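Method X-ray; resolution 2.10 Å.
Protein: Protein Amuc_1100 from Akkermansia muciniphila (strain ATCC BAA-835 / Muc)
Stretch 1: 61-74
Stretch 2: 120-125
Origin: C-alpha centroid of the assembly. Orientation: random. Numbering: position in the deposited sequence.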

# COMPACT_ATOMS: atom_id res chain seq x y z
N ALA A 61 -10.22 -0.99 -13.24
CA ALA A 61 -10.82 -2.30 -12.96
C ALA A 61 -10.59 -2.73 -11.52
O ALA A 61 -11.49 -3.28 -10.87
CB ALA A 61 -10.28 -3.36 -13.92
N SER A 62 -9.39 -2.47 -10.99
CA SER A 62 -9.07 -2.91 -9.64
C SER A 62 -9.84 -2.15 -8.56
O SER A 62 -9.85 -2.61 -7.41
CB SER A 62 -7.56 -2.79 -9.41
OG SER A 62 -7.16 -1.44 -9.23
N SER A 63 -10.50 -1.03 -8.89
CA SER A 63 -11.31 -0.31 -7.89
C SER A 63 -12.69 -0.90 -7.65
O SER A 63 -13.36 -0.46 -6.70
CB SER A 63 -11.49 1.19 -8.27
OG SER A 63 -10.26 1.90 -8.15
N ALA A 64 -13.15 -1.87 -8.45
CA ALA A 64 -14.44 -2.49 -8.15
C ALA A 64 -14.39 -3.14 -6.78
O ALA A 64 -13.56 -4.02 -6.53
CB ALA A 64 -14.80 -3.53 -9.22
N LEU A 65 -15.27 -2.70 -5.89
CA LEU A 65 -15.39 -3.25 -4.54
C LEU A 65 -16.30 -4.47 -4.56
O LEU A 65 -17.41 -4.41 -5.12
CB LEU A 65 -15.93 -2.19 -3.58
CG LEU A 65 -15.08 -0.90 -3.48
CD1 LEU A 65 -15.62 0.09 -2.47
CD2 LEU A 65 -13.62 -1.20 -3.18
N VAL A 66 -15.85 -5.56 -3.93
CA VAL A 66 -16.55 -6.84 -4.02
C VAL A 66 -16.93 -7.28 -2.61
O VAL A 66 -16.35 -6.80 -1.62
CB VAL A 66 -15.69 -7.90 -4.73
CG1 VAL A 66 -15.39 -7.47 -6.15
CG2 VAL A 66 -14.41 -8.17 -3.97
N PRO A 67 -17.92 -8.16 -2.46
CA PRO A 67 -18.36 -8.57 -1.12
C PRO A 67 -17.22 -9.17 -0.33
O PRO A 67 -16.49 -10.03 -0.81
CB PRO A 67 -19.45 -9.60 -1.41
CG PRO A 67 -19.97 -9.17 -2.77
CD PRO A 67 -18.74 -8.80 -3.51
N THR A 68 -17.07 -8.70 0.90
CA THR A 68 -15.99 -9.12 1.77
C THR A 68 -16.52 -9.14 3.20
O THR A 68 -17.13 -8.16 3.65
CB THR A 68 -14.79 -8.16 1.64
OG1 THR A 68 -14.47 -7.98 0.24
CG2 THR A 68 -13.57 -8.68 2.38
N THR A 69 -16.32 -10.26 3.90
CA THR A 69 -16.70 -10.24 5.31
C THR A 69 -15.53 -9.75 6.16
O THR A 69 -14.36 -9.80 5.73
CB THR A 69 -17.13 -11.63 5.78
OG1 THR A 69 -15.98 -12.49 5.86
CG2 THR A 69 -18.21 -12.27 4.85
N PRO A 70 -15.80 -9.29 7.38
CA PRO A 70 -14.71 -8.90 8.28
C PRO A 70 -13.71 -10.00 8.57
O PRO A 70 -12.50 -9.72 8.62
CB PRO A 70 -15.45 -8.46 9.54
CG PRO A 70 -16.72 -7.93 9.03
CD PRO A 70 -17.12 -8.88 7.91
N THR A 71 -14.14 -11.24 8.77
CA THR A 71 -13.15 -12.27 9.06
C THR A 71 -12.38 -12.67 7.81
O THR A 71 -11.18 -12.96 7.91
CB THR A 71 -13.79 -13.49 9.73
OG1 THR A 71 -14.32 -14.37 8.74
CG2 THR A 71 -14.92 -13.05 10.66
N ALA A 72 -13.01 -12.62 6.63
CA ALA A 72 -12.28 -12.82 5.37
C ALA A 72 -11.22 -11.75 5.16
O ALA A 72 -10.10 -12.05 4.70
CB ALA A 72 -13.25 -12.84 4.19
N PHE A 73 -11.53 -10.49 5.47
CA PHE A 73 -10.50 -9.46 5.44
C PHE A 73 -9.36 -9.82 6.39
O PHE A 73 -8.18 -9.82 6.00
CB PHE A 73 -11.07 -8.10 5.82
CG PHE A 73 -10.00 -7.06 6.06
CD1 PHE A 73 -9.39 -6.42 4.98
CD2 PHE A 73 -9.56 -6.76 7.34
CE1 PHE A 73 -8.39 -5.47 5.19
CE2 PHE A 73 -8.56 -5.81 7.55
CZ PHE A 73 -7.98 -5.17 6.47
N GLN A 74 -9.69 -10.11 7.65
CA GLN A 74 -8.68 -10.40 8.66
C GLN A 74 -7.84 -11.61 8.26
O GLN A 74 -6.62 -11.62 8.47
CB GLN A 74 -9.38 -10.64 9.99
CG GLN A 74 -8.52 -10.50 11.19
CD GLN A 74 -9.35 -10.44 12.45
OE1 GLN A 74 -10.39 -11.10 12.55
NE2 GLN A 74 -8.93 -9.63 13.41
N LEU A 120 -11.71 -1.74 2.78
CA LEU A 120 -10.41 -2.15 3.33
C LEU A 120 -9.74 -3.24 2.49
O LEU A 120 -8.50 -3.30 2.43
CB LEU A 120 -10.59 -2.64 4.76
CG LEU A 120 -11.01 -1.55 5.74
CD1 LEU A 120 -11.37 -2.16 7.09
CD2 LEU A 120 -9.89 -0.52 5.89
N GLY A 121 -10.52 -4.14 1.88
CA GLY A 121 -9.91 -5.19 1.08
C GLY A 121 -9.26 -4.66 -0.18
O GLY A 121 -8.22 -5.14 -0.60
N PHE A 122 -9.88 -3.65 -0.79
CA PHE A 122 -9.24 -2.95 -1.90
C PHE A 122 -7.93 -2.32 -1.43
O PHE A 122 -6.89 -2.50 -2.07
CB PHE A 122 -10.16 -1.87 -2.47
CG PHE A 122 -9.45 -0.88 -3.35
CD1 PHE A 122 -9.17 -1.19 -4.68
CD2 PHE A 122 -9.03 0.35 -2.86
CE1 PHE A 122 -8.50 -0.29 -5.50
CE2 PHE A 122 -8.37 1.25 -3.67
CZ PHE A 122 -8.10 0.94 -4.98
N GLU A 123 -7.97 -1.60 -0.31
CA GLU A 123 -6.77 -0.91 0.18
C GLU A 123 -5.69 -1.90 0.57
O GLU A 123 -4.51 -1.71 0.27
CB GLU A 123 -7.13 -0.01 1.36
CG GLU A 123 -6.00 0.94 1.69
CD GLU A 123 -6.35 1.93 2.78
OE1 GLU A 123 -7.21 1.61 3.63
OE2 GLU A 123 -5.74 3.01 2.79
N LEU A 124 -6.08 -2.99 1.24
CA LEU A 124 -5.12 -4.02 1.60
C LEU A 124 -4.49 -4.67 0.37
O LEU A 124 -3.28 -4.91 0.34
CB LEU A 124 -5.81 -5.07 2.48
CG LEU A 124 -5.04 -6.36 2.79
CD1 LEU A 124 -3.63 -6.08 3.34
CD2 LEU A 124 -5.85 -7.27 3.73
N LYS A 125 -5.30 -4.97 -0.65
CA LYS A 125 -4.73 -5.61 -1.84
C LYS A 125 -3.75 -4.67 -2.55
O LYS A 125 -2.70 -5.12 -3.02
CB LYS A 125 -5.83 -6.06 -2.82
CG LYS A 125 -6.55 -7.32 -2.35
CD LYS A 125 -6.20 -8.60 -3.18
CE LYS A 125 -7.11 -9.81 -2.90
NZ LYS A 125 -6.41 -11.09 -2.55

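How do the two backbones lie against each other? Residues 120-125 form one unbroken helical segment, while the first stretch runs past it mostly as loop and becomes helix only at Pro-70. From there the two helices run nearly parallel, their N-to-C directions 9° apart and their axes 10.6 Å apart at closest approach. No hydrogen bond crosses between the stretches; Leu-124 N donates to Leu-120 O and Phe-73 N to Thr-69 O, each within its own stretch. Thr-69 caps the start of its helix, its OG1 accepting from Ala-72 N at 3.1 Å.

What does Leu-120 meet at the start of the second stretch? Its CA-to-CB bond points toward the first stretch, where the buried ring of Phe-73 approaches. Phe-73 CE1 lies 3.6 Å from Leu-120 CB, an apolar contact, and 3.5 Å from Leu-120 O. That carbonyl already accepts the helix bond from Leu-124 N, so the ring packs beside a backbone group already engaged.

How does Gly-121 take part without a side chain? It offers bare backbone: Phe-73 CD1 comes within 4.0 Å of Gly-121 N, and the Phe-73 and Gly-121 CA atoms are 6.1 Å apart. The contact does not demand a missing side chain, since there is room for a CB here.

Why does Phe-122 gather so many neighbours? Its CA-to-CB bond points toward the first stretch, and with chi1 in the t well the ring lies against the loop before the first helix. The first stretch covers 87 Å² of it, the most of any residue in 120-125. Ser-62 O sits at the ring edge, near its plane, 3.2 Å from Phe-122 CD1; the slightly positive rim suits a carbonyl oxygen. Ser-63 CA lies 3.7 Å from Phe-122 CE1. The hydroxyls of Ser-62 and Ser-63 find their hydrogen bonds elsewhere in the structure. The CA-to-CB bond of Leu-65 points sideways, but its end comes nearer, placing CD2 3.6 Å from Phe-122 CB, an apolar contact.

What closes the contact after Phe-122? Glu-123, its CA-to-CB bond sideways, makes no contact with the first stretch, but that bond of Leu-124, one helical turn after Leu-120, again points toward it. Leu-124 CD2 lies 3.4 Å from Phe-73 CE1, so the same ring atom touches both leucines, as their i, i+4 spacing allows. Lys-125 stays out of reach. The contact rests on packing around two phenylalanines, with the Ser-62 carbonyl at one ring edge.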